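Local coordinates for protein 3-deoxy-d-manno-octulosonic-acid transferase (Acinetobacter baumannii, PDB 4BFC) that probably transfers Kdo from CMP-Kdo to a lipid A precursor, with this C-terminal fragment forming the domain that binds CMP-Kdo, at residues I27-Q32 / M119-L124; Q35-E40 / W123-L128; L128-F133 / A194-P199. All blocks are in the same frame, centred on the assembly; numbering follows the deposited sequence. Where two conformers were deposited one is given.

Interaction 1 of 3, residues I27-Q32 / M119-L124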
loop_
_atom_site.group_PDB
_atom_site.type_symbol
_atom_site.label_atom_id
_atom_site.label_comp_id
_atom_site.label_asym_id
_atom_site.label_seq_id
_atom_site.Cartn_x
_atom_site.Cartn_y
_atom_site.Cartn_z
ATOM N N ILE A 27 25.152 4.213 7.323
ATOM C CA ILE A 27 26.465 3.770 6.858
ATOM C C ILE A 27 27.455 3.567 8.026
ATOM O O ILE A 27 28.132 2.543 8.076
ATOM C CB ILE A 27 27.008 4.703 5.747
ATOM C CG1 ILE A 27 26.049 4.658 4.541
ATOM C CG2 ILE A 27 28.431 4.324 5.343
ATOM C CD1 ILE A 27 25.896 5.976 3.792
ATOM N N LYS A 28 27.519 4.503 8.973
ATOM C CA LYS A 28 28.422 4.352 10.123
ATOM C C LYS A 28 27.887 3.388 11.202
ATOM O O LYS A 28 28.656 2.736 11.946
ATOM C CB LYS A 28 28.760 5.731 10.716
ATOM C CG LYS A 28 28.610 5.855 12.224
ATOM N N GLN A 29 26.572 3.297 11.327
ATOM C CA GLN A 29 26.043 2.278 12.206
ATOM C C GLN A 29 26.393 0.884 11.639
ATOM O O GLN A 29 26.682 -0.042 12.392
ATOM C CB GLN A 29 24.540 2.427 12.361
ATOM C CG GLN A 29 23.940 1.352 13.232
ATOM C CD GLN A 29 22.458 1.542 13.431
ATOM O OE1 GLN A 29 21.835 0.858 14.251
ATOM N NE2 GLN A 29 21.880 2.477 12.672
ATOM N N ALA A 30 26.337 0.742 10.313
ATOM C CA ALA A 30 26.700 -0.513 9.641
ATOM C C ALA A 30 28.156 -0.910 9.928
ATOM O O ALA A 30 28.458 -2.089 10.121
ATOM C CB ALA A 30 26.475 -0.399 8.153
ATOM N N ALA A 31 29.055 0.076 9.924
ATOM C CA ALA A 31 30.441 -0.161 10.317
ATOM C C ALA A 31 30.573 -0.644 11.778
ATOM O O ALA A 31 31.345 -1.571 12.045
ATOM C CB ALA A 31 31.297 1.072 10.025
ATOM N N GLN A 32 29.786 -0.092 12.700
ATOM C CA GLN A 32 29.789 -0.539 14.103
ATOM C C GLN A 32 29.302 -1.978 14.230
ATOM O O GLN A 32 29.881 -2.790 14.978
ATOM C CB GLN A 32 28.940 0.376 14.987
ATOM C CG GLN A 32 29.558 1.738 15.254
ATOM C CD GLN A 32 28.595 2.685 15.947
ATOM O OE1 GLN A 32 27.572 3.075 15.374
ATOM N NE2 GLN A 32 28.923 3.074 17.183
ATOM N N MET A 119 11.263 -0.819 11.426
ATOM C CA MET A 119 10.865 0.135 10.421
ATOM C C MET A 119 11.998 1.135 10.167
ATOM O O MET A 119 12.744 1.509 11.091
ATOM C CB MET A 119 9.530 0.797 10.830
ATOM C CG MET A 119 8.341 -0.181 10.841
ATOM S SD MET A 119 6.815 0.708 10.586
ATOM C CE MET A 119 5.695 -0.214 11.647
ATOM N N GLY A 120 12.273 1.450 8.908
ATOM C CA GLY A 120 13.143 2.557 8.558
ATOM C C GLY A 120 14.627 2.246 8.452
ATOM O O GLY A 120 15.449 3.154 8.404
ATOM N N GLU A 121 14.975 0.957 8.439
ATOM C CA GLU A 121 16.377 0.584 8.516
ATOM C C GLU A 121 16.909 -0.174 7.296
ATOM O O GLU A 121 18.055 -0.641 7.292
ATOM C CB GLU A 121 16.607 -0.257 9.776
ATOM C CG GLU A 121 16.167 0.315 11.089
ATOM C CD GLU A 121 16.784 -0.458 12.251
ATOM O OE1 GLU A 121 16.330 -1.568 12.544
ATOM O OE2 GLU A 121 17.772 0.047 12.848
ATOM N N LEU A 122 16.118 -0.208 6.215
ATOM C CA LEU A 122 16.578 -0.834 4.966
ATOM C C LEU A 122 18.017 -0.460 4.528
ATOM O O LEU A 122 18.802 -1.359 4.085
ATOM C CB LEU A 122 15.529 -0.586 3.856
ATOM C CG LEU A 122 15.677 -1.485 2.642
ATOM C CD1 LEU A 122 15.713 -2.987 2.952
ATOM C CD2 LEU A 122 14.670 -1.079 1.578
ATOM N N TRP A 123 18.425 0.831 4.628
ATOM C CA TRP A 123 19.770 1.278 4.289
ATOM C C TRP A 123 20.834 0.589 5.119
ATOM O O TRP A 123 21.867 0.242 4.610
ATOM C CB TRP A 123 19.920 2.797 4.413
ATOM C CG TRP A 123 19.430 3.470 3.161
ATOM C CD1 TRP A 123 18.143 3.416 2.632
ATOM C CD2 TRP A 123 20.222 4.248 2.177
ATOM N NE1 TRP A 123 18.071 4.124 1.453
ATOM C CE2 TRP A 123 19.278 4.646 1.121
ATOM C CE3 TRP A 123 21.555 4.655 2.080
ATOM C CZ2 TRP A 123 19.677 5.414 0.021
ATOM C CZ3 TRP A 123 21.943 5.423 0.961
ATOM C CH2 TRP A 123 21.020 5.792 -0.039
ATOM N N LEU A 124 20.562 0.393 6.408
ATOM C CA LEU A 124 21.531 -0.305 7.238
ATOM C C LEU A 124 21.822 -1.719 6.667
ATOM O O LEU A 124 22.996 -2.097 6.585
ATOM C CB LEU A 124 21.018 -0.415 8.692
ATOM C CG LEU A 124 21.712 -1.219 9.803
ATOM C CD1 LEU A 124 23.133 -0.727 9.868
ATOM C CD2 LEU A 124 20.964 -1.063 11.158
HETATM O O HOH W 1 18.654 2.371 13.380
#
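L124 lays its forked isobutyl group across two successive residues of helix 24-36, one methyl on the backbone and the other on the side-chain carboxamide of Q29. With CG swung anti to its own backbone N (chi1 173°), the fork leaves the start of helix 122-128 and reaches the neighbouring helix. CD1 rests on the main chain of A30, 3.6 Å from A30 N, and also touches A30 CB at 3.8 Å. Alanine's single methyl suits the close approach of the A30 and L124 CA atoms, 5.7 Å. A127 and L128 also touch A30, while F26 and L33 pack on L124.

The second methyl, L124 CD2, sits over the flat face of the Q29 carboxamide, 3.8 Å from Q29 CD and 3.7 Å from Q29 OE1. Q29 is fully extended, and its chain crosses that of L124 at about a right angle. A long side chain with an apolar shaft and a polar end fits this place, since it gives the leucine a surface and still carries its amide to the partly exposed edge of the interface. There a water links the segments: it accepts a weak bond from Q29 NE2 at 3.3 Å and donates to E121 OE2 over an unusually short 2.5 Å. R101 serves both chains, through a salt bridge to E121 OE2 and a weak hydrogen bond to Q29 OE1. E121 sits at the N-cap position of helix 122-128, and its carboxylate is held by R101 and by S118 OG, which binds E121 OE1. Helices 24-36 and 122-128 thus pack side by side in a helical layer beside the parallel sheet, as in a Rossmann-like α/β domain.

Interaction 2 of 3, residues Q35-E40 / W123-L128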
loop_
_atom_site.group_PDB
_atom_site.type_symbol
_atom_site.label_atom_id
_atom_site.label_comp_id
_atom_site.label_asym_id
_atom_site.label_seq_id
_atom_site.Cartn_x
_atom_site.Cartn_y
_atom_site.Cartn_z
ATOM N N GLN A 35 31.575 -4.781 12.803
ATOM C CA GLN A 35 32.581 -5.126 13.822
ATOM C C GLN A 35 32.024 -5.959 15.000
ATOM O O GLN A 35 32.581 -7.005 15.341
ATOM C CB GLN A 35 33.212 -3.844 14.350
ATOM C CG GLN A 35 34.574 -4.000 15.002
ATOM C CD GLN A 35 35.234 -2.645 15.236
ATOM O OE1 GLN A 35 36.362 -2.397 14.793
ATOM N NE2 GLN A 35 34.519 -1.751 15.920
ATOM N N GLN A 36 30.941 -5.500 15.638
ATOM C CA GLN A 36 30.381 -6.199 16.805
ATOM C C GLN A 36 29.776 -7.554 16.531
ATOM O O GLN A 36 29.611 -8.366 17.448
ATOM C CB GLN A 36 29.287 -5.375 17.426
ATOM C CG GLN A 36 29.759 -4.308 18.371
ATOM C CD GLN A 36 28.581 -3.625 18.998
ATOM O OE1 GLN A 36 28.309 -2.456 18.713
ATOM N NE2 GLN A 36 27.844 -4.361 19.835
ATOM N N TRP A 37 29.353 -7.769 15.280
ATOM C CA TRP A 37 28.734 -9.007 14.923
ATOM C C TRP A 37 29.712 -9.892 14.180
ATOM O O TRP A 37 29.326 -10.982 13.749
ATOM C CB TRP A 37 27.427 -8.742 14.115
ATOM C CG TRP A 37 26.318 -7.969 14.812
ATOM C CD1 TRP A 37 26.247 -7.446 16.139
ATOM C CD2 TRP A 37 25.015 -7.669 14.219
ATOM N NE1 TRP A 37 25.035 -6.803 16.353
ATOM C CE2 TRP A 37 24.241 -6.931 15.229
ATOM C CE3 TRP A 37 24.435 -7.914 12.940
ATOM C CZ2 TRP A 37 22.955 -6.459 14.959
ATOM C CZ3 TRP A 37 23.147 -7.451 12.701
ATOM C CH2 TRP A 37 22.425 -6.757 13.686
ATOM N N TYR A 38 30.988 -9.459 14.096
ATOM C CA TYR A 38 32.063 -10.232 13.458
ATOM C C TYR A 38 31.652 -10.699 12.029
ATOM O O TYR A 38 31.794 -11.861 11.658
ATOM C CB TYR A 38 32.490 -11.394 14.420
ATOM C CG TYR A 38 32.928 -10.876 15.798
ATOM C CD1 TYR A 38 34.241 -10.451 16.011
ATOM C CD2 TYR A 38 32.053 -10.842 16.881
ATOM C CE1 TYR A 38 34.660 -9.976 17.233
ATOM C CE2 TYR A 38 32.463 -10.354 18.150
ATOM C CZ TYR A 38 33.780 -9.916 18.307
ATOM O OH TYR A 38 34.256 -9.427 19.513
ATOM N N LEU A 39 31.121 -9.774 11.225
ATOM C CA LEU A 39 30.647 -10.136 9.885
ATOM C C LEU A 39 31.764 -10.286 8.852
ATOM O O LEU A 39 31.475 -10.679 7.718
ATOM C CB LEU A 39 29.613 -9.133 9.344
ATOM C CG LEU A 39 28.410 -9.029 10.275
ATOM C CD1 LEU A 39 27.445 -8.082 9.524
ATOM C CD2 LEU A 39 27.723 -10.370 10.523
ATOM N N GLU A 40 33.010 -9.994 9.245
ATOM C CA GLU A 40 34.167 -10.067 8.326
ATOM C C GLU A 40 34.268 -11.468 7.699
ATOM O O GLU A 40 34.557 -11.603 6.512
ATOM C CB GLU A 40 35.465 -9.621 9.019
ATOM C CG GLU A 40 36.703 -9.602 8.103
ATOM C CD GLU A 40 36.588 -8.674 6.877
ATOM O OE1 GLU A 40 36.028 -7.545 6.982
ATOM O OE2 GLU A 40 37.084 -9.076 5.782
ATOM N N TRP A 123 18.425 0.831 4.628
ATOM C CA TRP A 123 19.770 1.278 4.289
ATOM C C TRP A 123 20.834 0.589 5.119
ATOM O O TRP A 123 21.867 0.242 4.610
ATOM C CB TRP A 123 19.920 2.797 4.413
ATOM C CG TRP A 123 19.430 3.470 3.161
ATOM C CD1 TRP A 123 18.143 3.416 2.632
ATOM C CD2 TRP A 123 20.222 4.248 2.177
ATOM N NE1 TRP A 123 18.071 4.124 1.453
ATOM C CE2 TRP A 123 19.278 4.646 1.121
ATOM C CE3 TRP A 123 21.555 4.655 2.080
ATOM C CZ2 TRP A 123 19.677 5.414 0.021
ATOM C CZ3 TRP A 123 21.943 5.423 0.961
ATOM C CH2 TRP A 123 21.020 5.792 -0.039
ATOM N N LEU A 124 20.562 0.393 6.408
ATOM C CA LEU A 124 21.531 -0.305 7.238
ATOM C C LEU A 124 21.822 -1.719 6.667
ATOM O O LEU A 124 22.996 -2.097 6.585
ATOM C CB LEU A 124 21.018 -0.415 8.692
ATOM C CG LEU A 124 21.712 -1.219 9.803
ATOM C CD1 LEU A 124 23.133 -0.727 9.868
ATOM C CD2 LEU A 124 20.964 -1.063 11.158
ATOM N N TRP A 125 20.752 -2.466 6.360
ATOM C CA TRP A 125 20.890 -3.869 5.877
ATOM C C TRP A 125 21.591 -3.887 4.545
ATOM O O TRP A 125 22.512 -4.653 4.363
ATOM C CB TRP A 125 19.566 -4.592 5.831
ATOM C CG TRP A 125 18.823 -4.385 7.145
ATOM C CD1 TRP A 125 17.579 -3.832 7.307
ATOM C CD2 TRP A 125 19.357 -4.562 8.497
ATOM N NE1 TRP A 125 17.270 -3.685 8.641
ATOM C CE2 TRP A 125 18.300 -4.108 9.411
ATOM C CE3 TRP A 125 20.560 -5.013 9.021
ATOM C CZ2 TRP A 125 18.460 -4.135 10.768
ATOM C CZ3 TRP A 125 20.733 -4.989 10.419
ATOM C CH2 TRP A 125 19.679 -4.614 11.262
ATOM N N TYR A 126 21.152 -3.061 3.589
ATOM C CA TYR A 126 21.958 -2.998 2.315
ATOM C C TYR A 126 23.455 -2.679 2.569
ATOM O O TYR A 126 24.332 -3.253 1.963
ATOM C CB TYR A 126 21.435 -1.865 1.413
ATOM C CG TYR A 126 20.124 -2.109 0.740
ATOM C CD1 TYR A 126 19.880 -3.349 0.137
ATOM C CD2 TYR A 126 19.130 -1.105 0.661
ATOM C CE1 TYR A 126 18.701 -3.608 -0.521
ATOM C CE2 TYR A 126 17.935 -1.365 -0.015
ATOM C CZ TYR A 126 17.735 -2.600 -0.598
ATOM O OH TYR A 126 16.596 -2.860 -1.272
ATOM N N ALA A 127 23.749 -1.781 3.511
ATOM C CA ALA A 127 25.147 -1.420 3.781
ATOM C C ALA A 127 25.948 -2.611 4.389
ATOM O O ALA A 127 27.182 -2.619 4.380
ATOM C CB ALA A 127 25.223 -0.212 4.705
ATOM N N LEU A 128 25.238 -3.599 4.898
ATOM C CA LEU A 128 25.866 -4.812 5.457
ATOM C C LEU A 128 25.944 -5.975 4.453
ATOM O O LEU A 128 26.516 -7.056 4.758
ATOM C CB LEU A 128 25.183 -5.240 6.770
ATOM C CG LEU A 128 25.372 -4.266 7.957
ATOM C CD1 LEU A 128 24.560 -4.757 9.137
ATOM C CD2 LEU A 128 26.850 -4.194 8.341
#
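L39 and L128 mark the nearest backbone approach, their CA atoms 8.4 Å apart, where the chain leaving helix 24-36 passes the C-terminal part of helix 122-128. A Schellman motif makes that exit: Y38, with positive phi, is the C' residue, Y38 N bonds to Q35 O at 3.2 Å, and L39 N reaches back to H34 O. The turn directs the CB atoms of W37 and L39 toward the second helix.

All that meets between the segments is hydrocarbon, as suits residues that are mostly buried. L39 and L128 cross at about a right angle and touch through one methyl each, CD1 of L39 lying 4.1 Å from CD2 of L128. Leucine is long enough for the two side chains to meet between backbones that stay apart. Beside them the two indoles bridge a wider gap with their six-membered rings, which suits the long reach of tryptophan, and W37 meets the edge of W125 near that ring's plane. Y114 packs against W37 edge-to-face, and A116 lies on W125. Chi1 (-48°) and chi2 (122°) of W125 together aim its benzo end at W37, bringing W125 CZ3 to 4.1 Å from W37 CH2.

Interaction 3 of 3, residues L128-F133 / A194-P199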
loop_
_atom_site.group_PDB
_atom_site.type_symbol
_atom_site.label_atom_id
_atom_site.label_comp_id
_atom_site.label_asym_id
_atom_site.label_seq_id
_atom_site.Cartn_x
_atom_site.Cartn_y
_atom_site.Cartn_z
ATOM N N LEU A 128 25.238 -3.599 4.898
ATOM C CA LEU A 128 25.866 -4.812 5.457
ATOM C C LEU A 128 25.944 -5.975 4.453
ATOM O O LEU A 128 26.516 -7.056 4.758
ATOM C CB LEU A 128 25.183 -5.240 6.770
ATOM C CG LEU A 128 25.372 -4.266 7.957
ATOM C CD1 LEU A 128 24.560 -4.757 9.137
ATOM C CD2 LEU A 128 26.850 -4.194 8.341
ATOM N N SER A 129 25.360 -5.797 3.259
ATOM C CA SER A 129 25.144 -6.937 2.380
ATOM C C SER A 129 26.323 -7.106 1.372
ATOM O O SER A 129 26.896 -6.092 0.860
ATOM C CB SER A 129 23.871 -6.675 1.549
ATOM O OG SER A 129 22.718 -6.439 2.387
ATOM N N GLN A 130 26.603 -8.370 1.042
ATOM C CA GLN A 130 27.499 -8.729 -0.071
ATOM C C GLN A 130 26.751 -8.759 -1.399
ATOM O O GLN A 130 27.304 -8.356 -2.438
ATOM C CB GLN A 130 28.250 -10.049 0.150
ATOM C CG GLN A 130 29.542 -9.899 0.914
ATOM C CD GLN A 130 29.315 -9.395 2.298
ATOM O OE1 GLN A 130 28.969 -10.182 3.215
ATOM N NE2 GLN A 130 29.496 -8.103 2.491
ATOM N N VAL A 131 25.511 -9.272 -1.353
ATOM C CA VAL A 131 24.646 -9.269 -2.523
ATOM C C VAL A 131 23.222 -9.092 -1.996
ATOM O O VAL A 131 22.927 -9.397 -0.817
ATOM C CB VAL A 131 24.677 -10.610 -3.361
ATOM C CG1 VAL A 131 26.040 -10.856 -4.041
ATOM C CG2 VAL A 131 24.269 -11.827 -2.524
ATOM N N CYS A 132 22.347 -8.694 -2.898
ATOM C CA CYS A 132 20.961 -8.578 -2.521
ATOM C C CYS A 132 19.994 -8.952 -3.639
ATOM O O CYS A 132 20.371 -9.129 -4.800
ATOM C CB CYS A 132 20.672 -7.147 -1.983
ATOM S SG CYS A 132 20.425 -5.916 -3.278
ATOM N N PHE A 133 18.755 -9.164 -3.235
ATOM C CA PHE A 133 17.611 -9.296 -4.109
ATOM C C PHE A 133 16.518 -8.295 -3.657
ATOM O O PHE A 133 16.169 -8.255 -2.501
ATOM C CB PHE A 133 17.055 -10.705 -3.952
ATOM C CG PHE A 133 15.674 -10.928 -4.542
ATOM C CD1 PHE A 133 15.421 -11.083 -5.919
ATOM C CD2 PHE A 133 14.546 -10.829 -3.691
ATOM C CE1 PHE A 133 14.108 -11.266 -6.390
ATOM C CE2 PHE A 133 13.225 -10.995 -4.155
ATOM C CZ PHE A 133 13.000 -11.255 -5.542
ATOM N N ALA A 194 27.166 -17.551 -7.445
ATOM C CA ALA A 194 28.148 -17.176 -8.464
ATOM C C ALA A 194 28.808 -15.850 -8.141
ATOM O O ALA A 194 30.007 -15.756 -8.123
ATOM C CB ALA A 194 27.500 -17.153 -9.826
ATOM N N CYS A 195 28.019 -14.818 -7.765
ATOM C CA CYS A 195 28.626 -13.525 -7.416
ATOM C C CYS A 195 29.628 -13.636 -6.272
ATOM O O CYS A 195 30.708 -13.021 -6.267
ATOM C CB CYS A 195 27.537 -12.517 -6.999
ATOM S SG CYS A 195 26.496 -11.909 -8.344
ATOM N N LEU A 196 29.288 -14.451 -5.307
ATOM C CA LEU A 196 30.116 -14.542 -4.123
ATOM C C LEU A 196 31.399 -15.244 -4.488
ATOM O O LEU A 196 32.406 -14.971 -3.875
ATOM C CB LEU A 196 29.389 -15.293 -3.017
ATOM C CG LEU A 196 28.201 -14.608 -2.327
ATOM C CD1 LEU A 196 27.467 -15.632 -1.470
ATOM C CD2 LEU A 196 28.733 -13.368 -1.569
ATOM N N ALA A 197 31.328 -16.118 -5.497
ATOM C CA ALA A 197 32.563 -16.805 -5.967
ATOM C C ALA A 197 33.374 -16.037 -6.981
ATOM O O ALA A 197 34.455 -16.529 -7.378
ATOM C CB ALA A 197 32.172 -18.153 -6.560
ATOM N N GLU A 198 32.914 -14.869 -7.429
ATOM C CA GLU A 198 33.467 -14.160 -8.600
ATOM C C GLU A 198 33.703 -12.677 -8.252
ATOM O O GLU A 198 32.982 -11.809 -8.725
ATOM C CB GLU A 198 32.523 -14.288 -9.811
ATOM C CG GLU A 198 32.312 -15.750 -10.233
ATOM C CD GLU A 198 31.456 -15.929 -11.460
ATOM O OE1 GLU A 198 31.153 -14.930 -12.139
ATOM O OE2 GLU A 198 31.079 -17.091 -11.777
ATOM N N PRO A 199 34.742 -12.394 -7.443
ATOM C CA PRO A 199 35.107 -11.021 -7.067
ATOM C C PRO A 199 35.315 -10.140 -8.295
ATOM O O PRO A 199 34.838 -8.996 -8.301
ATOM C CB PRO A 199 36.383 -11.208 -6.244
ATOM C CG PRO A 199 36.313 -12.601 -5.756
ATOM C CD PRO A 199 35.678 -13.368 -6.870
#
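V131 drives its CG1 methyl against the flank of C195, and this is the tight, buried part of the contact: V131 CG1 stands 3.7 Å from C195 CB. That methyl lies opposite the valine's carbonyl carbon (chi1 -67°) and so points at the helix. Valine fits here because its branched CB belongs comfortably in an extended strand while presenting a compact apolar surface to helix 185-197. W192, from the same helix, and V45, from the adjacent strand, pack on the same buried side chain. C195 is slim enough to let the helix settle close to the strand.

On the solvent side stand Q130 and L196, both partly exposed, where a single close pair is left: L196 CD2 lies 3.8 Å from Q130 CB. The same methyl is 4.4 Å from V131 CG1, a looser fit. Only the base of Q130 joins this apolar contact. Q130 was modelled in two conformers; in one of them its chain bends at chi2 and leads the amide away, where OE1 accepts a hydrogen bond from V44 N. In that conformer glutamine suits a border position, carbon toward the helix and carboxamide toward the backbone of a neighbouring strand. A bound beta-mercaptoethanol lies about 2 Å from the side chain of C195, a separation consistent with a mixed disulfide and probably a mark of the crystallisation liquor.

Strand 131-134 lies inside a parallel sheet, between strands 43-50 and 157-159, and one face of it receives helix 185-197. Such helix-on-sheet layering is characteristic of a Rossmann-like α/β domain, consistent with the donor-binding half of a GT-B glycosyltransferase.

Interactions 1 and 2 are successive parts of one interface between helix 24-36, with the turn that follows it, and helix 122-128; their centres lie about 8 Å apart. They meet where A30 O approaches L128 CD2 at 3.2 Å and A30 CB touches A127 CB at 3.7 Å. L128 also begins the segment 128-133, so the chain passes directly from this helix pair into strand 131-134 of interaction 3, an inner strand of the sheet. The centre of interaction 3 is about 14 Å from that of interaction 2 and about 18 Å from that of interaction 1. Y126 CE1, 4.0 Å from C132 SG, packs helix 122-128 onto strand 131-134, while V131 faces helix 185-197. Together the contacts join helical layers through the parallel sheet of the CMP-Kdo-binding domain.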